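PDB 6XFR: Lactamase_B domain-containing protein from Pontibacter korlensis, which probably hydrolyses beta-lactams to substituted beta-amino acids, as a zinc-dependent metallo-beta-lactamase of subclass B1. Local coordinates for residues 31-36 / 80-85; 100-105 / 141-146; 131-136 / 147-152; 159-164 / 183-188. One frame throughout, in Å; residues are numbered along the deposited sequence.

Contact 1 (31-36 / 80-85). With ZN (zinc ion), chain N; ZN (zinc ion), chain O; SO4 (sulfate ion), chain X.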
loop_
_atom_site.group_PDB
_atom_site.type_symbol
_atom_site.label_atom_id
_atom_site.label_comp_id
_atom_site.label_asym_id
_atom_site.label_seq_id
_atom_site.Cartn_x
_atom_site.Cartn_y
_atom_site.Cartn_z
ATOM N N VAL B 31 4.474 9.272 14.280
ATOM C CA VAL B 31 4.954 9.565 12.935
ATOM C C VAL B 31 5.728 8.352 12.436
ATOM O O VAL B 31 6.714 7.940 13.068
ATOM C CB VAL B 31 5.833 10.825 12.921
ATOM C CG1 VAL B 31 6.546 10.946 11.605
ATOM C CG2 VAL B 31 4.985 12.051 13.167
ATOM N N PRO B 32 5.327 7.742 11.328
ATOM C CA PRO B 32 6.134 6.679 10.724
ATOM C C PRO B 32 7.228 7.218 9.806
ATOM O O PRO B 32 7.160 8.335 9.283
ATOM C CB PRO B 32 5.095 5.871 9.930
ATOM C CG PRO B 32 4.097 6.920 9.491
ATOM C CD PRO B 32 4.059 7.961 10.610
ATOM N N SER B 33 8.254 6.387 9.619
ATOM C CA SER B 33 9.284 6.600 8.616
ATOM C C SER B 33 9.473 5.306 7.836
ATOM O O SER B 33 9.679 4.239 8.433
ATOM C CB SER B 33 10.603 7.054 9.250
ATOM O OG SER B 33 11.296 7.895 8.335
ATOM N N HIS B 34 9.338 5.389 6.519
ATOM C CA HIS B 34 9.389 4.211 5.669
ATOM C C HIS B 34 10.740 4.122 4.966
ATOM O O HIS B 34 11.300 5.137 4.532
ATOM C CB HIS B 34 8.254 4.230 4.641
ATOM C CG HIS B 34 6.901 4.330 5.258
ATOM N ND1 HIS B 34 6.473 3.469 6.247
ATOM C CD2 HIS B 34 5.877 5.188 5.040
ATOM C CE1 HIS B 34 5.244 3.793 6.613
ATOM N NE2 HIS B 34 4.857 4.831 5.895
ATOM N N GLY B 35 11.282 2.900 4.915
ATOM C CA GLY B 35 12.350 2.556 3.998
ATOM C C GLY B 35 11.971 1.290 3.246
ATOM O O GLY B 35 10.897 0.725 3.456
ATOM N N LEU B 36 12.885 0.843 2.386
ATOM C CA LEU B 36 12.721 -0.412 1.659
ATOM C C LEU B 36 13.781 -1.418 2.079
ATOM O O LEU B 36 14.917 -1.060 2.424
ATOM C CB LEU B 36 12.847 -0.230 0.154
ATOM C CG LEU B 36 11.761 0.477 -0.626
ATOM C CD1 LEU B 36 12.029 0.291 -2.136
ATOM C CD2 LEU B 36 10.420 -0.084 -0.221
ATOM N N HIS B 80 19.110 13.445 6.758
ATOM C CA HIS B 80 18.366 13.567 8.000
ATOM C C HIS B 80 18.303 12.243 8.766
ATOM O O HIS B 80 18.429 11.145 8.207
ATOM C CB HIS B 80 16.959 14.071 7.713
ATOM C CG HIS B 80 16.861 15.551 7.526
ATOM N ND1 HIS B 80 15.837 16.140 6.816
ATOM C CD2 HIS B 80 17.643 16.564 7.964
ATOM C CE1 HIS B 80 15.991 17.452 6.823
ATOM N NE2 HIS B 80 17.081 17.737 7.511
ATOM N N ASP B 81 18.045 12.370 10.072
ATOM C CA ASP B 81 18.115 11.223 10.972
ATOM C C ASP B 81 17.113 10.142 10.585
ATOM O O ASP B 81 17.408 8.946 10.710
ATOM C CB ASP B 81 17.896 11.676 12.418
ATOM C CG ASP B 81 19.207 12.048 13.146
ATOM O OD1 ASP B 81 19.127 12.489 14.313
ATOM O OD2 ASP B 81 20.311 11.911 12.567
ATOM N N ASP B 82 15.924 10.538 10.097
ATOM C CA ASP B 82 14.870 9.567 9.773
ATOM C C ASP B 82 15.244 8.668 8.603
ATOM O O ASP B 82 14.761 7.539 8.546
ATOM C CB ASP B 82 13.516 10.272 9.521
ATOM C CG ASP B 82 13.464 11.080 8.210
ATOM O OD1 ASP B 82 14.483 11.642 7.773
ATOM O OD2 ASP B 82 12.372 11.212 7.624
ATOM N N LYS B 83 16.129 9.101 7.706
ATOM C CA LYS B 83 16.607 8.232 6.635
ATOM C C LYS B 83 18.046 7.761 6.814
ATOM O O LYS B 83 18.478 6.868 6.073
ATOM C CB LYS B 83 16.485 8.929 5.263
ATOM C CG LYS B 83 15.108 9.612 5.000
ATOM C CD LYS B 83 13.986 8.659 4.561
ATOM C CE LYS B 83 13.262 8.083 5.788
ATOM N NZ LYS B 83 12.162 7.101 5.560
ATOM N N LEU B 84 18.790 8.289 7.797
ATOM C CA LEU B 84 20.213 7.959 7.903
ATOM C C LEU B 84 20.733 7.825 9.333
ATOM O O LEU B 84 21.888 7.419 9.504
ATOM C CB LEU B 84 21.027 9.040 7.168
ATOM C CG LEU B 84 22.507 9.242 7.428
ATOM C CD1 LEU B 84 23.332 8.298 6.557
ATOM C CD2 LEU B 84 22.841 10.685 7.157
ATOM N N GLY B 85 19.912 8.083 10.361
ATOM C CA GLY B 85 20.334 8.047 11.745
ATOM C C GLY B 85 20.670 6.670 12.289
ATOM O O GLY B 85 21.056 6.554 13.457
HETATM ZN ZN ZN N . 14.337 14.774 5.895
HETATM ZN ZN ZN O . 11.272 12.932 6.697
HETATM S S SO4 X . 13.594 14.434 10.617
HETATM O O1 SO4 X . 13.274 14.090 9.227
HETATM O O2 SO4 X . 12.320 14.669 11.319
HETATM O O3 SO4 X . 14.429 15.631 10.633
HETATM O O4 SO4 X . 14.371 13.384 11.281
HETATM O O HOH W 1 9.869 14.754 6.485
#
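Ser33, on the strand, meets Asp82 and Lys83 of the short helix 81-84, and Asp82 shows best how the contact is built. Its CB lies 3.5 Å from Ser33 OG, so the small hydroxyl rests against the root of the side chain rather than its charged end. Chi1 (71°) sets CG between the backbone N and the carbonyl carbon. At the tip the two oxygens differ: OD1 faces O1 of a sulfate, probably from the crystallisation liquor, at 3.1 Å, while OD2 bonds a zinc ion at 2.2 Å. Water 1 is bound to the same metal, and Cys160 and His202 complete the protein ligands. This is the HxHxD motif of the metallo-beta-lactamases, in which one tight segment feeds both metal sites. His80, at the N-cap position of the helix, sends ND1 to the other zinc at 2.2 Å, sharing it with His78 and His141. A sulfate oxygen, O3, sits 3.9 Å above one face of the His80 ring, offset toward the rim. The backbone of Asp82 is also touched from the strand, by a weak hydrogen bond of 3.5 Å from Ser33 OG to Asp82 O. Lys83 bends at chi2 and chi3, and its ammonium group comes back to the strand near Ser33 OG; the exact place of NZ is doubtful. As modelled, with NZ only approximately placed, the long bent chain also brings the ammonium group to Asp48, in a salt bridge, and to Ser201.

Contact 2 (100-105 / 141-146). With ZN (zinc ion), chain N.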
loop_
_atom_site.group_PDB
_atom_site.type_symbol
_atom_site.label_atom_id
_atom_site.label_comp_id
_atom_site.label_asym_id
_atom_site.label_seq_id
_atom_site.Cartn_x
_atom_site.Cartn_y
_atom_site.Cartn_z
ATOM N N SER B 100 25.091 9.937 -1.979
ATOM C CA SER B 100 25.583 10.933 -2.913
ATOM C C SER B 100 26.695 11.752 -2.258
ATOM O O SER B 100 26.868 11.742 -1.034
ATOM C CB SER B 100 24.444 11.841 -3.389
ATOM O OG SER B 100 24.015 12.728 -2.370
ATOM N N GLU B 101 27.482 12.433 -3.099
ATOM C CA GLU B 101 28.560 13.278 -2.593
ATOM C C GLU B 101 28.014 14.351 -1.669
ATOM O O GLU B 101 28.529 14.551 -0.569
ATOM C CB GLU B 101 29.322 13.941 -3.745
ATOM C CG GLU B 101 30.756 13.560 -3.848
ATOM C CD GLU B 101 31.531 14.407 -4.877
ATOM O OE1 GLU B 101 31.566 15.657 -4.737
ATOM O OE2 GLU B 101 32.127 13.823 -5.816
ATOM N N LEU B 102 26.937 15.030 -2.082
ATOM C CA LEU B 102 26.481 16.129 -1.244
ATOM C C LEU B 102 25.749 15.627 -0.007
ATOM O O LEU B 102 25.808 16.279 1.043
ATOM C CB LEU B 102 25.594 17.103 -2.020
ATOM C CG LEU B 102 25.026 18.184 -1.088
ATOM C CD1 LEU B 102 26.132 18.890 -0.322
ATOM C CD2 LEU B 102 24.207 19.212 -1.843
ATOM N N THR B 103 25.119 14.452 -0.067
ATOM C CA THR B 103 24.602 13.908 1.175
ATOM C C THR B 103 25.740 13.700 2.170
ATOM O O THR B 103 25.611 14.047 3.351
ATOM C CB THR B 103 23.860 12.591 0.929
ATOM O OG1 THR B 103 22.585 12.832 0.294
ATOM C CG2 THR B 103 23.640 11.866 2.249
ATOM N N ALA B 104 26.901 13.231 1.695
ATOM C CA ALA B 104 28.051 13.079 2.582
ATOM C C ALA B 104 28.518 14.432 3.116
ATOM O O ALA B 104 28.926 14.552 4.279
ATOM C CB ALA B 104 29.170 12.345 1.853
ATOM N N ILE B 105 28.475 15.466 2.270
ATOM C CA ILE B 105 28.891 16.795 2.697
ATOM C C ILE B 105 27.972 17.309 3.802
ATOM O O ILE B 105 28.439 17.753 4.864
ATOM C CB ILE B 105 28.937 17.765 1.497
ATOM C CG1 ILE B 105 29.946 17.291 0.429
ATOM C CG2 ILE B 105 29.302 19.202 1.967
ATOM C CD1 ILE B 105 29.956 18.134 -0.882
ATOM N N HIS B 141 12.642 18.620 -0.412
ATOM C CA HIS B 141 12.688 18.491 1.046
ATOM C C HIS B 141 14.064 18.869 1.614
ATOM O O HIS B 141 14.161 19.542 2.649
ATOM C CB HIS B 141 12.309 17.065 1.414
ATOM C CG HIS B 141 12.571 16.699 2.840
ATOM N ND1 HIS B 141 11.758 17.104 3.875
ATOM C CD2 HIS B 141 13.540 15.936 3.399
ATOM C CE1 HIS B 141 12.212 16.610 5.009
ATOM N NE2 HIS B 141 13.294 15.898 4.747
ATOM N N THR B 142 15.135 18.442 0.951
ATOM C CA THR B 142 16.479 18.855 1.288
ATOM C C THR B 142 17.211 19.145 -0.011
ATOM O O THR B 142 16.728 18.816 -1.097
ATOM C CB THR B 142 17.236 17.791 2.090
ATOM O OG1 THR B 142 17.234 16.556 1.367
ATOM C CG2 THR B 142 16.621 17.608 3.453
ATOM N N ALA B 143 18.394 19.767 0.104
ATOM C CA ALA B 143 19.173 20.069 -1.087
ATOM C C ALA B 143 19.671 18.801 -1.771
ATOM O O ALA B 143 20.026 18.840 -2.950
ATOM C CB ALA B 143 20.343 20.966 -0.716
ATOM N N ASP B 144 19.676 17.675 -1.070
ATOM C CA ASP B 144 20.348 16.478 -1.547
ATOM C C ASP B 144 19.433 15.267 -1.759
ATOM O O ASP B 144 19.933 14.208 -2.152
ATOM C CB ASP B 144 21.470 16.092 -0.560
ATOM C CG ASP B 144 20.910 15.629 0.815
ATOM O OD1 ASP B 144 19.970 16.293 1.359
ATOM O OD2 ASP B 144 21.395 14.590 1.328
ATOM N N ASN B 145 18.117 15.388 -1.558
ATOM C CA ASN B 145 17.258 14.203 -1.571
ATOM C C ASN B 145 17.360 13.437 -2.893
ATOM O O ASN B 145 17.269 14.027 -3.973
ATOM C CB ASN B 145 15.790 14.579 -1.323
ATOM C CG ASN B 145 15.326 15.804 -2.097
ATOM O OD1 ASN B 145 15.203 16.877 -1.535
ATOM N ND2 ASN B 145 15.130 15.656 -3.392
ATOM N N VAL B 146 17.510 12.108 -2.815
ATOM C CA VAL B 146 17.507 11.263 -4.013
ATOM C C VAL B 146 16.360 10.265 -3.940
ATOM O O VAL B 146 15.887 9.890 -2.866
ATOM C CB VAL B 146 18.834 10.500 -4.253
ATOM C CG1 VAL B 146 19.871 11.413 -4.808
ATOM C CG2 VAL B 146 19.323 9.783 -3.001
HETATM ZN ZN ZN N . 14.337 14.774 5.895
#
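Thr103, on the first turn of helix 101-109, gives the OG1 hydrogen bond to Asp144 OD2 that joins the helix to the loop carrying His141. At 2.4 Å this bond is implausibly short as modelled, and its exact geometry is doubtful. Hydroxyl bonding continues on both sides of the pair. Ser100, at the N-cap position, donates a hydrogen bond from OG to Thr103 OG1 at 3.0 Å, and Thr142 OG1 donates to Asp144 OD1 at 2.7 Å, from above the carboxylate plane. Threonine suits position 103 because its one hydroxyl both accepts and donates; Ser100 and Thr142 supply short hydroxyl donors. In Asp144, chi1 (67°) puts CG between the backbone N and the carbonyl carbon.

Amide bonding shapes the loop itself. Thr142 N points to Asn145 OD1 at 2.9 Å, in the plane of the side-chain carbonyl. That oxygen also accepts from Gly140 N, and Asn145 ND2 reaches Gly138 O, so one amide braces the turn around His141.

Apolar contact is modest: Leu102 CG lies 4.2 Å from Asp144 CB, the side chains crossing at about a right angle.

As for metal bonding, His141 NE2 binds zinc at 1.9 Å without touching the helix. The Thr142 bond would be expected to stabilise the buried Asp144 carboxylate as an anion and limit its rotation beside the zinc ligand His78; Thr103 would add to this if its bond is real as modelled.

Contact 3 (131-136 / 147-152). With ZN (zinc ion), chain T; EPE (4-(2-hydroxyethyl)-1-piperazine ethanesulfonic acid), chain M.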
loop_
_atom_site.group_PDB
_atom_site.type_symbol
_atom_site.label_atom_id
_atom_site.label_comp_id
_atom_site.label_asym_id
_atom_site.label_seq_id
_atom_site.Cartn_x
_atom_site.Cartn_y
_atom_site.Cartn_z
ATOM N N GLN B 131 17.999 -5.025 -10.186
ATOM C CA GLN B 131 18.582 -3.767 -10.605
ATOM C C GLN B 131 17.914 -2.590 -9.913
ATOM O O GLN B 131 16.720 -2.597 -9.658
ATOM C CB GLN B 131 18.585 -3.619 -12.132
ATOM C CG GLN B 131 17.329 -3.759 -12.889
ATOM C CD GLN B 131 17.502 -3.247 -14.332
ATOM O OE1 GLN B 131 18.598 -2.758 -14.699
ATOM N NE2 GLN B 131 16.410 -3.305 -15.140
ATOM N N LEU B 132 18.718 -1.613 -9.545
ATOM C CA LEU B 132 18.296 -0.426 -8.823
ATOM C C LEU B 132 18.882 0.790 -9.518
ATOM O O LEU B 132 20.016 0.757 -10.011
ATOM C CB LEU B 132 18.771 -0.458 -7.363
ATOM C CG LEU B 132 18.354 -1.606 -6.426
ATOM C CD1 LEU B 132 19.276 -2.828 -6.563
ATOM C CD2 LEU B 132 18.277 -1.141 -4.965
ATOM N N GLU B 133 18.111 1.860 -9.535
ATOM C CA GLU B 133 18.532 3.140 -10.074
ATOM C C GLU B 133 18.459 4.147 -8.950
ATOM O O GLU B 133 17.530 4.110 -8.143
ATOM C CB GLU B 133 17.644 3.568 -11.225
ATOM C CG GLU B 133 17.675 2.551 -12.348
ATOM C CD GLU B 133 16.710 2.857 -13.495
ATOM O OE1 GLU B 133 15.899 3.807 -13.376
ATOM O OE2 GLU B 133 16.782 2.145 -14.528
ATOM N N VAL B 134 19.472 4.983 -8.829
ATOM C CA VAL B 134 19.410 6.073 -7.876
ATOM C C VAL B 134 19.440 7.360 -8.678
ATOM O O VAL B 134 20.136 7.446 -9.691
ATOM C CB VAL B 134 20.526 5.970 -6.823
ATOM C CG1 VAL B 134 20.249 6.916 -5.651
ATOM C CG2 VAL B 134 20.548 4.563 -6.303
ATOM N N TYR B 135 18.612 8.324 -8.301
ATOM C CA TYR B 135 18.456 9.496 -9.157
ATOM C C TYR B 135 18.254 10.756 -8.329
ATOM O O TYR B 135 17.635 10.720 -7.257
ATOM C CB TYR B 135 17.288 9.321 -10.131
ATOM C CG TYR B 135 16.974 10.556 -10.969
ATOM C CD1 TYR B 135 17.805 10.956 -12.001
ATOM C CD2 TYR B 135 15.850 11.305 -10.725
ATOM C CE1 TYR B 135 17.517 12.064 -12.772
ATOM C CE2 TYR B 135 15.551 12.399 -11.482
ATOM C CZ TYR B 135 16.384 12.781 -12.512
ATOM O OH TYR B 135 16.052 13.901 -13.261
ATOM N N PHE B 136 18.828 11.852 -8.821
ATOM C CA PHE B 136 18.738 13.155 -8.174
ATOM C C PHE B 136 17.848 14.046 -9.009
ATOM O O PHE B 136 18.268 14.460 -10.096
ATOM C CB PHE B 136 20.117 13.804 -8.013
ATOM C CG PHE B 136 20.062 15.159 -7.362
ATOM C CD1 PHE B 136 19.651 15.285 -6.031
ATOM C CD2 PHE B 136 20.379 16.319 -8.092
ATOM C CE1 PHE B 136 19.585 16.538 -5.444
ATOM C CE2 PHE B 136 20.312 17.569 -7.517
ATOM C CZ PHE B 136 19.925 17.692 -6.196
ATOM N N VAL B 147 15.944 9.797 -5.111
ATOM C CA VAL B 147 14.964 8.727 -5.177
ATOM C C VAL B 147 15.662 7.459 -5.676
ATOM O O VAL B 147 16.809 7.481 -6.135
ATOM C CB VAL B 147 13.736 9.093 -6.053
ATOM C CG1 VAL B 147 13.123 10.404 -5.634
ATOM C CG2 VAL B 147 14.056 9.093 -7.555
ATOM N N VAL B 148 14.976 6.330 -5.502
ATOM C CA VAL B 148 15.438 5.003 -5.907
ATOM C C VAL B 148 14.307 4.353 -6.682
ATOM O O VAL B 148 13.164 4.348 -6.220
ATOM C CB VAL B 148 15.822 4.116 -4.702
ATOM C CG1 VAL B 148 16.272 2.761 -5.159
ATOM C CG2 VAL B 148 16.882 4.792 -3.862
ATOM N N TYR B 149 14.611 3.830 -7.858
ATOM C CA TYR B 149 13.618 3.201 -8.702
ATOM C C TYR B 149 14.039 1.765 -8.913
ATOM O O TYR B 149 15.232 1.484 -9.094
ATOM C CB TYR B 149 13.446 3.909 -10.048
ATOM C CG TYR B 149 12.240 3.423 -10.879
ATOM C CD1 TYR B 149 10.918 3.478 -10.362
ATOM C CD2 TYR B 149 12.419 2.924 -12.190
ATOM C CE1 TYR B 149 9.825 3.056 -11.113
ATOM C CE2 TYR B 149 11.319 2.509 -12.954
ATOM C CZ TYR B 149 10.033 2.577 -12.394
ATOM O OH TYR B 149 8.974 2.158 -13.131
ATOM N N LEU B 150 13.069 0.852 -8.770
ATOM C CA LEU B 150 13.202 -0.527 -9.210
ATOM C C LEU B 150 12.477 -0.629 -10.551
ATOM O O LEU B 150 11.232 -0.642 -10.573
ATOM C CB LEU B 150 12.597 -1.494 -8.183
ATOM C CG LEU B 150 12.837 -1.249 -6.679
ATOM C CD1 LEU B 150 12.450 -2.424 -5.798
ATOM C CD2 LEU B 150 14.289 -0.913 -6.434
ATOM N N PRO B 151 13.188 -0.621 -11.694
ATOM C CA PRO B 151 12.498 -0.707 -12.995
ATOM C C PRO B 151 11.823 -2.057 -13.276
ATOM O O PRO B 151 10.919 -2.109 -14.124
ATOM C CB PRO B 151 13.623 -0.417 -14.011
ATOM C CG PRO B 151 14.908 -0.671 -13.287
ATOM C CD PRO B 151 14.627 -0.322 -11.863
ATOM N N GLN B 152 12.251 -3.151 -12.634
ATOM C CA GLN B 152 11.588 -4.432 -12.865
ATOM C C GLN B 152 10.241 -4.487 -12.131
ATOM O O GLN B 152 9.210 -4.774 -12.736
ATOM C CB GLN B 152 12.510 -5.597 -12.453
ATOM C CG GLN B 152 13.897 -5.606 -13.179
ATOM C CD GLN B 152 15.064 -6.337 -12.419
ATOM O OE1 GLN B 152 15.374 -6.036 -11.258
ATOM N NE2 GLN B 152 15.732 -7.267 -13.117
HETATM ZN ZN ZN T . 14.406 -2.939 -10.672
HETATM N N1 EPE M . 13.465 3.997 -16.892
HETATM C C2 EPE M . 13.879 5.067 -15.964
HETATM C C3 EPE M . 15.256 5.633 -16.304
HETATM N N4 EPE M . 16.242 4.592 -16.526
HETATM C C5 EPE M . 15.807 3.413 -17.265
HETATM C C6 EPE M . 14.434 2.897 -16.849
HETATM C C7 EPE M . 17.651 4.971 -16.604
HETATM C C8 EPE M . 18.583 3.827 -16.201
HETATM O O8 EPE M . 19.941 4.097 -16.504
HETATM C C9 EPE M . 12.183 3.503 -16.382
HETATM C C10 EPE M . 10.994 3.859 -17.269
HETATM S S EPE M . 9.412 3.376 -16.522
HETATM O O1S EPE M . 9.466 2.131 -15.719
HETATM O O2S EPE M . 8.488 3.149 -17.628
HETATM O O3S EPE M . 8.933 4.503 -15.728
#
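Gln131 and Gln152 meet at the open end of the hairpin, away from its connecting loop, beside a zinc ion. Gln131 O binds the metal at 2.5 Å, and the site is lined by Pro151 and Gln152. The backbone N of Gln131 donates to Gln152 OE1 at 3.0 Å along a nearly straight line (172°), though the donor stands above the plane of that amide. The ring of Pro151, just past the end of strand 147-150, lies against the metal, with CD nearby and CG packed on Gln131 NE2 at 3.6 Å.

Behind this end runs an antiparallel ladder, the two strands forming a beta hairpin in one of the enzyme's mixed sheets. Glu133 and Tyr149 make a hydrogen-bonded pair, each N to the other's O at 2.9 Å, and Tyr135 with Val147 does the same. Between them Val134 and Val148 form a non-hydrogen-bonded pair, their CA atoms 4.6 Å apart. Beta-branched valines suit this extended backbone, and both turn to the face opposite Glu133 and Tyr149.

On the Glu133 face a HEPES buffer molecule is bound. Glu133 has CG anti to the carbonyl carbon (chi1 -60°) and an extended chain beyond it, and both its carboxylate oxygens take weak hydrogen bonds from HEPES N4. Tyr149 OH donates to sulfonate O1S at 2.6 Å. Farther out on this face, Arg191 makes a cation-pi contact with Tyr135, and Leu188 of helix 181-191 packs on Val147.

Contact 4 (159-164 / 183-188). With ZN (zinc ion), chain O.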
loop_
_atom_site.group_PDB
_atom_site.type_symbol
_atom_site.label_atom_id
_atom_site.label_comp_id
_atom_site.label_asym_id
_atom_site.label_seq_id
_atom_site.Cartn_x
_atom_site.Cartn_y
_atom_site.Cartn_z
ATOM N N GLY B 159 11.001 8.906 -0.649
ATOM C CA GLY B 159 11.424 9.462 0.626
ATOM C C GLY B 159 10.606 10.669 1.021
ATOM O O GLY B 159 9.419 10.775 0.681
ATOM N N CYS B 160 11.246 11.625 1.690
ATOM C CA CYS B 160 10.494 12.783 2.137
ATOM C C CYS B 160 10.273 13.796 1.012
ATOM O O CYS B 160 9.562 14.786 1.226
ATOM C CB CYS B 160 11.216 13.449 3.324
ATOM S SG CYS B 160 11.920 12.277 4.533
ATOM N N LEU B 161 10.761 13.505 -0.206
ATOM C CA LEU B 161 10.467 14.343 -1.370
ATOM C C LEU B 161 9.000 14.246 -1.796
ATOM O O LEU B 161 8.452 15.199 -2.366
ATOM C CB LEU B 161 11.377 13.941 -2.531
ATOM C CG LEU B 161 11.458 14.856 -3.769
ATOM C CD1 LEU B 161 11.808 16.306 -3.383
ATOM C CD2 LEU B 161 12.467 14.308 -4.790
ATOM N N VAL B 162 8.359 13.107 -1.535
ATOM C CA VAL B 162 6.968 12.849 -1.904
ATOM C C VAL B 162 6.124 12.808 -0.643
ATOM O O VAL B 162 6.538 12.231 0.367
ATOM C CB VAL B 162 6.837 11.521 -2.675
ATOM C CG1 VAL B 162 5.384 11.332 -3.145
ATOM C CG2 VAL B 162 7.825 11.476 -3.852
ATOM N N LYS B 163 4.926 13.363 -0.712
ATOM C CA LYS B 163 3.998 13.300 0.409
ATOM C C LYS B 163 2.872 12.320 0.093
ATOM O O LYS B 163 2.575 12.035 -1.072
ATOM C CB LYS B 163 3.442 14.694 0.726
ATOM C CG LYS B 163 4.475 15.639 1.322
ATOM C CD LYS B 163 4.017 16.248 2.648
ATOM C CE LYS B 163 4.407 15.384 3.832
ATOM N NZ LYS B 163 5.886 15.330 3.951
ATOM N N ASP B 164 2.274 11.764 1.150
ATOM C CA ASP B 164 1.151 10.847 0.990
ATOM C C ASP B 164 -0.136 11.633 0.725
ATOM O O ASP B 164 -0.222 12.852 0.961
ATOM C CB ASP B 164 0.976 9.924 2.215
ATOM C CG ASP B 164 0.442 10.650 3.470
ATOM O OD1 ASP B 164 1.266 11.129 4.276
ATOM O OD2 ASP B 164 -0.793 10.729 3.685
ATOM N N LEU B 183 9.662 21.483 -9.424
ATOM C CA LEU B 183 10.328 20.951 -10.602
ATOM C C LEU B 183 10.915 19.565 -10.330
ATOM O O LEU B 183 10.980 18.727 -11.235
ATOM C CB LEU B 183 11.397 21.952 -11.065
ATOM C CG LEU B 183 10.800 23.362 -11.217
ATOM C CD1 LEU B 183 11.826 24.402 -11.602
ATOM C CD2 LEU B 183 9.634 23.354 -12.214
ATOM N N ALA B 184 11.323 19.290 -9.097
ATOM C CA ALA B 184 11.809 17.950 -8.791
ATOM C C ALA B 184 10.696 16.921 -8.944
ATOM O O ALA B 184 10.924 15.828 -9.478
ATOM C CB ALA B 184 12.403 17.909 -7.383
ATOM N N ILE B 185 9.478 17.253 -8.489
ATOM C CA ILE B 185 8.361 16.329 -8.656
ATOM C C ILE B 185 8.112 16.065 -10.135
ATOM O O ILE B 185 7.993 14.909 -10.570
ATOM C CB ILE B 185 7.097 16.878 -7.965
ATOM C CG1 ILE B 185 7.275 16.845 -6.458
ATOM C CG2 ILE B 185 5.834 16.073 -8.420
ATOM C CD1 ILE B 185 7.841 15.519 -5.998
ATOM N N GLN B 186 8.093 17.132 -10.939
ATOM C CA GLN B 186 7.823 16.989 -12.361
ATOM C C GLN B 186 8.925 16.214 -13.064
ATOM O O GLN B 186 8.662 15.503 -14.034
ATOM C CB GLN B 186 7.635 18.370 -12.968
ATOM C CG GLN B 186 6.530 19.119 -12.262
ATOM C CD GLN B 186 6.336 20.529 -12.760
ATOM O OE1 GLN B 186 7.212 21.373 -12.628
ATOM N NE2 GLN B 186 5.188 20.788 -13.354
ATOM N N ARG B 187 10.154 16.306 -12.576
ATOM C CA ARG B 187 11.185 15.426 -13.092
ATOM C C ARG B 187 10.823 13.971 -12.798
ATOM O O ARG B 187 10.825 13.122 -13.703
ATOM C CB ARG B 187 12.528 15.808 -12.473
ATOM C CG ARG B 187 13.343 16.791 -13.281
ATOM C CD ARG B 187 14.404 17.526 -12.445
ATOM N NE ARG B 187 14.769 18.828 -13.026
ATOM C CZ ARG B 187 14.852 19.997 -12.367
ATOM N NH1 ARG B 187 14.610 20.102 -11.061
ATOM N NH2 ARG B 187 15.185 21.091 -13.034
ATOM N N LEU B 188 10.374 13.683 -11.577
ATOM C CA LEU B 188 9.961 12.318 -11.281
ATOM C C LEU B 188 8.819 11.879 -12.191
ATOM O O LEU B 188 8.842 10.768 -12.744
ATOM C CB LEU B 188 9.541 12.219 -9.826
ATOM C CG LEU B 188 10.638 12.469 -8.804
ATOM C CD1 LEU B 188 10.066 12.199 -7.425
ATOM C CD2 LEU B 188 11.823 11.588 -9.089
HETATM ZN ZN ZN O . 11.272 12.932 6.697
HETATM O O HOH W 1 9.869 14.754 6.485
#
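Leu161 reaches across to Ala184, Ile185 and Leu188, which line one side of helix 181-191. Chi1 (-168°) sets its CG anti to the backbone N; from there the two methyls separate. CD2 comes within 4.1 Å of Leu188 CD1, the two side chains crossing obliquely, while CD1 approaches Ala184 CB at 4.4 Å. Alanine's small side chain lets Leu161 approach the helix closely at that point. Ile185 brings the end of its longer arm, CD1, to 3.7 Å from Leu161 O; that carbonyl is hydrogen-bonded to Trp181 NE1, so its polarity is met beside the apolar contact. Val162 adds a short branch, CG2, 4.3 Å from Leu188 CD1. All of this part is buried. Val147 of the hairpin borders both segments, touching Leu161 and Leu188, and Leu215 of helix 209-217 packs on Ile185.

Behind Leu161 the loop stays buried and faces the metal. Gly159 opens a type I beta turn ending at Val162, with a positive phi (53°) that glycine tolerates easily, and Cys160 SG binds zinc at 2.4 Å.

By contrast, Leu183 and Arg187 of the helix are exposed, and Gln186 is partly so; Arg187 NH1 turns to Pro137 O.

No hydrogen bond joins the two segments. Their union is therefore one of shape and hydrophobic burial, which holds the turn of the cysteine ligand against the helix without directional bonds.

Contacts 1, 2 and 4 meet at the dinuclear zinc centre, whose two metals are 3.7 Å apart. His80 of contact 1 and His141 of contact 2 share one ion, with His80 ND1 3.3 Å from His141 NE2. Asp82 of contact 1 and Cys160 of contact 4 share the other, with Asp82 OD2 3.3 Å from Cys160 SG. Contact 3 is set apart with its own zinc, its centre about 18 Å from that of contact 1. It is nonetheless joined to them: the second strand of its hairpin follows directly on the His141 loop, and Val147 CG2 packs 3.7 Å from Leu188 CD2 of contact 4.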